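PDB 5COZ: regulatory protein YycH-like domain-containing protein from Eubacterium rectale, which is of unknown function but is probably an exported lipoprotein, with a domain resembling the regulatory protein YycH. Local coordinates for residues 87-91 against 92-96; 278-281 against 282-286. One frame throughout, in Å; residues are numbered along the deposited sequence.

Interactions 1 and 2 are both local contacts within a continuous stretch of chain, and they sit on opposite sides of the protein's centre, with their own centres about 52 Å apart and their nearest atoms about 38 Å apart. Interaction 1 (87-91 with 92-96) turns the chain at the surface between helix 73-87 and strand 95-101, which belongs to an antiparallel sheet. Interaction 2 (278-281 with 282-286) lies within helix 276-288, which packs against a separate mixed sheet that includes strands 314-330 and 338-348. Neither includes Gln208 or Asp210, the sodium-binding residues, and no active site is known to which they could be related.

Interaction 1 (87-91 against 92-96); sequences INLNK and DVCVQ
The backbone oxygen of Asn90 is approached by two amide donors, Val93 N and Cys94 N, each at 3.5 Å from Asn90 O and each making a weak, bent hydrogen bond. A third weak bond, from Cys94 N to Lys91 O at 3.4 Å, means that the amide of Cys94 is shared between two carbonyls. The backbone angles of Lys91, Asp92 and Val93 are close to helical, and the chain therefore curls back through two overlapping beta turns.

The side chain of Asn90 folds over the start of this curl. With CG anti to the backbone N (chi1 -175°), its amide reaches forward beside the following residues, and Asp92 N forms a weak hydrogen bond to Asn90 OD1 at 3.4 Å, tilted well out of the amide plane. Val93 meets the same face of the amide: its CG2 methyl sits almost directly over the group, 3.6 Å from Asn90 CG. The carboxylate of Asp92 is turned 69° from the amide, and Asp92 CB lies closer to Asn90 OD1 than the carboxylate does. Asn90 and Val93 both also touch Asn111 on strand 104-111.

Beneath the turn, the branched end of Leu89 lies against Cys94, with CD2 3.3 Å from SG, a close approach that holds for one of the two conformers of Cys94 and is correspondingly doubtful in detail. Leu89 is buried, resting on Ala84 of helix 73-87 and on Asp116 and Ile118 of strand 116-120.

Helix 73-87 ends in a Schellman motif at Asn88, and Val95 is already paired through its backbone with Asp110. The stretch between them is thus a helix-to-strand connection built from overlapping beta turns, opened by a weakly bonded Asx turn at Asn90 and leading into the antiparallel pair 95-101 and 104-111.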
loop_
_atom_site.group_PDB
_atom_site.type_symbol
_atom_site.label_atom_id
_atom_site.label_comp_id
_atom_site.label_asym_id
_atom_site.label_seq_id
_atom_site.Cartn_x
_atom_site.Cartn_y
_atom_site.Cartn_z
ATOM N N ILE A 87 1.885 18.846 -9.253
ATOM C CA ILE A 87 0.487 19.286 -9.308
ATOM C C ILE A 87 0.318 20.632 -10.044
ATOM O O ILE A 87 -0.790 21.165 -10.063
ATOM C CB ILE A 87 -0.189 19.333 -7.906
ATOM C CG1 ILE A 87 0.471 20.390 -6.966
ATOM C CG2 ILE A 87 -0.234 17.930 -7.275
ATOM C CD1 ILE A 87 -0.410 20.811 -5.791
ATOM N N ASN A 88 1.410 21.178 -10.601
ATOM C CA ASN A 88 1.431 22.462 -11.341
ATOM C C ASN A 88 0.941 23.604 -10.439
ATOM O O ASN A 88 0.126 24.442 -10.844
ATOM C CB ASN A 88 0.610 22.375 -12.659
ATOM C CG ASN A 88 1.000 23.434 -13.663
ATOM O OD1 ASN A 88 2.180 23.776 -13.825
ATOM N ND2 ASN A 88 0.014 23.983 -14.351
ATOM N N LEU A 89 1.432 23.613 -9.181
ATOM C CA LEU A 89 1.041 24.643 -8.222
ATOM C C LEU A 89 1.631 25.996 -8.628
ATOM O O LEU A 89 2.789 26.054 -9.039
ATOM C CB LEU A 89 1.537 24.239 -6.821
ATOM C CG LEU A 89 1.202 25.187 -5.681
ATOM C CD1 LEU A 89 -0.148 24.852 -5.084
ATOM C CD2 LEU A 89 2.252 25.085 -4.574
ATOM N N ASN A 90 0.839 27.065 -8.552
ATOM C CA ASN A 90 1.359 28.388 -8.866
ATOM C C ASN A 90 2.052 28.903 -7.585
ATOM O O ASN A 90 1.379 29.391 -6.684
ATOM C CB ASN A 90 0.239 29.297 -9.350
ATOM C CG ASN A 90 0.722 30.647 -9.816
ATOM O OD1 ASN A 90 1.891 31.012 -9.655
ATOM N ND2 ASN A 90 -0.171 31.415 -10.410
ATOM N N LYS A 91 3.379 28.716 -7.493
ATOM C CA LYS A 91 4.184 29.046 -6.297
ATOM C C LYS A 91 4.178 30.549 -5.980
ATOM O O LYS A 91 4.220 30.917 -4.796
ATOM C CB LYS A 91 5.620 28.515 -6.426
ATOM C CG LYS A 91 5.705 26.981 -6.370
ATOM C CD LYS A 91 7.119 26.379 -6.513
ATOM C CE LYS A 91 7.729 26.576 -7.885
ATOM N NZ LYS A 91 6.863 26.097 -8.984
ATOM N N ASP A 92 4.047 31.414 -7.012
ATOM C CA ASP A 92 4.018 32.874 -6.830
ATOM C C ASP A 92 2.893 33.345 -5.914
ATOM O O ASP A 92 3.121 34.236 -5.093
ATOM C CB ASP A 92 3.841 33.607 -8.178
ATOM C CG ASP A 92 4.873 33.353 -9.256
ATOM O OD1 ASP A 92 6.028 33.023 -8.910
ATOM O OD2 ASP A 92 4.539 33.542 -10.448
ATOM N N VAL A 93 1.669 32.793 -6.090
ATOM C CA VAL A 93 0.473 33.233 -5.366
ATOM C C VAL A 93 0.191 32.410 -4.099
ATOM O O VAL A 93 -0.743 32.739 -3.359
ATOM C CB VAL A 93 -0.788 33.279 -6.275
ATOM C CG1 VAL A 93 -0.670 34.381 -7.329
ATOM C CG2 VAL A 93 -1.078 31.930 -6.925
ATOM N N CYS A 94 0.978 31.365 -3.838
ATOM C CA CYS A 94 0.829 30.523 -2.649
ATOM C C CYS A 94 1.156 31.239 -1.379
ATOM O O CYS A 94 2.035 32.116 -1.391
ATOM C CB CYS A 94 1.703 29.292 -2.778
ATOM S SG CYS A 94 0.946 28.004 -3.759
ATOM N N VAL A 95 0.515 30.834 -0.274
ATOM C CA VAL A 95 0.777 31.315 1.066
ATOM C C VAL A 95 1.392 30.176 1.858
ATOM O O VAL A 95 0.817 29.078 1.950
ATOM C CB VAL A 95 -0.502 31.870 1.758
ATOM C CG1 VAL A 95 -0.201 32.344 3.180
ATOM C CG2 VAL A 95 -1.113 33.012 0.944
ATOM N N GLN A 96 2.557 30.426 2.439
ATOM C CA GLN A 96 3.234 29.460 3.267
ATOM C C GLN A 96 2.774 29.634 4.721
ATOM O O GLN A 96 2.576 30.761 5.197
ATOM C CB GLN A 96 4.773 29.637 3.138
ATOM C CG GLN A 96 5.649 28.634 3.919
ATOM C CD GLN A 96 5.983 29.003 5.372
ATOM O OE1 GLN A 96 5.361 29.876 6.000
ATOM N NE2 GLN A 96 7.007 28.364 5.928
#

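Interaction 2 (278-281 against 282-286); sequences SILS and KEVDK
Consecutive turns of the alpha-helix 276-288 meet here, joined by four i to i+4 backbone hydrogen bonds. The shorter two are Glu283 N to Ile279 O and Val284 N to Leu280 O, each 2.8 Å. The bond from Lys282 N to Ser278 O is longer, at 3.2 Å, with its donor tilted 31° from the carbonyl plane. Asp285 N to Ser281 O is longer too.

Leu280 and Val284, one turn apart, form an apolar ridge. The CG of Leu280 stands anti to its own nitrogen (chi1 180°), which lets CD1 lean toward the next turn and meet Val284 CG2 at 3.9 Å, the two side chains crossing at a slant. That same Val284 methyl lies 3.4 Å from Leu280 O, so it also lies against the carbonyl oxygen one turn back. Helix 16-22 covers this ridge, with Leu20 against Leu280 and Tyr16 against Val284.

Another face of the helix rests on the mixed sheet, where Ile279 and Glu283 touch Val323 of strand 314-330. Buried Glu283 sets CB 3.3 Å from Ile279 O, then bends at chi2 (71°) and directs OE1 to a hydrogen bond with Tyr347 OH. Its OE2 lies close to OD2 of Asp345, a like charge that the salt bridge from Lys286 NZ to the same oxygen probably offsets. Lys282 instead runs extended beyond CG, and its NZ donates to the carbonyl oxygen of Gly352.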
loop_
_atom_site.group_PDB
_atom_site.type_symbol
_atom_site.label_atom_id
_atom_site.label_comp_id
_atom_site.label_asym_id
_atom_site.label_seq_id
_atom_site.Cartn_x
_atom_site.Cartn_y
_atom_site.Cartn_z
ATOM N N SER A 278 5.361 -23.261 2.117
ATOM C CA SER A 278 5.418 -23.531 3.558
ATOM C C SER A 278 4.456 -22.613 4.296
ATOM O O SER A 278 3.741 -23.056 5.183
ATOM C CB SER A 278 6.837 -23.336 4.084
ATOM O OG SER A 278 7.744 -24.192 3.404
ATOM N N ILE A 279 4.378 -21.355 3.864
ATOM C CA ILE A 279 3.478 -20.371 4.457
ATOM C C ILE A 279 2.034 -20.704 4.128
ATOM O O ILE A 279 1.195 -20.692 5.043
ATOM C CB ILE A 279 3.857 -18.965 3.971
ATOM C CG1 ILE A 279 5.319 -18.640 4.326
ATOM C CG2 ILE A 279 2.863 -17.897 4.495
ATOM C CD1 ILE A 279 5.664 -18.689 5.827
ATOM N N LEU A 280 1.727 -21.009 2.841
ATOM C CA LEU A 280 0.345 -21.282 2.505
ATOM C C LEU A 280 -0.180 -22.522 3.237
ATOM O O LEU A 280 -1.301 -22.469 3.740
ATOM C CB LEU A 280 0.154 -21.431 0.989
ATOM C CG LEU A 280 -1.313 -21.736 0.564
ATOM C CD1 LEU A 280 -2.282 -20.605 1.024
ATOM C CD2 LEU A 280 -1.395 -21.929 -0.938
ATOM N N SER A 281 0.597 -23.622 3.304
ATOM C CA SER A 281 0.086 -24.804 3.989
ATOM C C SER A 281 -0.158 -24.513 5.489
ATOM O O SER A 281 -1.178 -24.946 6.034
ATOM C CB SER A 281 1.030 -25.981 3.796
ATOM O OG SER A 281 2.271 -25.688 4.406
ATOM N N LYS A 282 0.721 -23.747 6.133
ATOM C CA LYS A 282 0.564 -23.411 7.539
ATOM C C LYS A 282 -0.658 -22.479 7.721
ATOM O O LYS A 282 -1.448 -22.649 8.660
ATOM C CB LYS A 282 1.870 -22.741 8.009
ATOM C CG LYS A 282 2.053 -22.616 9.468
ATOM C CD LYS A 282 3.534 -22.451 9.707
ATOM C CE LYS A 282 3.752 -22.310 11.150
ATOM N NZ LYS A 282 5.181 -22.088 11.382
ATOM N N GLU A 283 -0.831 -21.528 6.799
ATOM C CA GLU A 283 -1.952 -20.588 6.890
ATOM C C GLU A 283 -3.290 -21.306 6.635
ATOM O O GLU A 283 -4.258 -21.041 7.349
ATOM C CB GLU A 283 -1.740 -19.450 5.904
ATOM C CG GLU A 283 -2.899 -18.460 5.874
ATOM C CD GLU A 283 -3.073 -17.551 7.074
ATOM O OE1 GLU A 283 -2.318 -17.665 8.068
ATOM O OE2 GLU A 283 -4.012 -16.723 7.020
ATOM N N VAL A 284 -3.326 -22.258 5.693
ATOM C CA VAL A 284 -4.552 -23.034 5.478
ATOM C C VAL A 284 -4.874 -23.841 6.744
ATOM O O VAL A 284 -6.048 -23.931 7.117
ATOM C CB VAL A 284 -4.417 -23.916 4.228
ATOM C CG1 VAL A 284 -5.396 -25.096 4.236
ATOM C CG2 VAL A 284 -4.563 -23.080 2.968
ATOM N N ASP A 285 -3.853 -24.433 7.409
ATOM C CA ASP A 285 -4.119 -25.201 8.620
ATOM C C ASP A 285 -4.744 -24.286 9.689
ATOM O O ASP A 285 -5.669 -24.713 10.384
ATOM C CB ASP A 285 -2.833 -25.854 9.116
ATOM C CG ASP A 285 -3.058 -27.015 10.063
ATOM O OD1 ASP A 285 -3.830 -27.960 9.693
ATOM O OD2 ASP A 285 -2.409 -27.035 11.133
ATOM N N LYS A 286 -4.279 -23.022 9.775
ATOM C CA LYS A 286 -4.825 -22.055 10.732
ATOM C C LYS A 286 -6.261 -21.685 10.365
ATOM O O LYS A 286 -7.153 -21.720 11.206
ATOM C CB LYS A 286 -3.948 -20.787 10.760
ATOM C CG LYS A 286 -4.445 -19.681 11.715
ATOM C CD LYS A 286 -5.120 -18.506 10.985
ATOM C CE LYS A 286 -5.240 -17.292 11.883
ATOM N NZ LYS A 286 -6.076 -16.221 11.270
#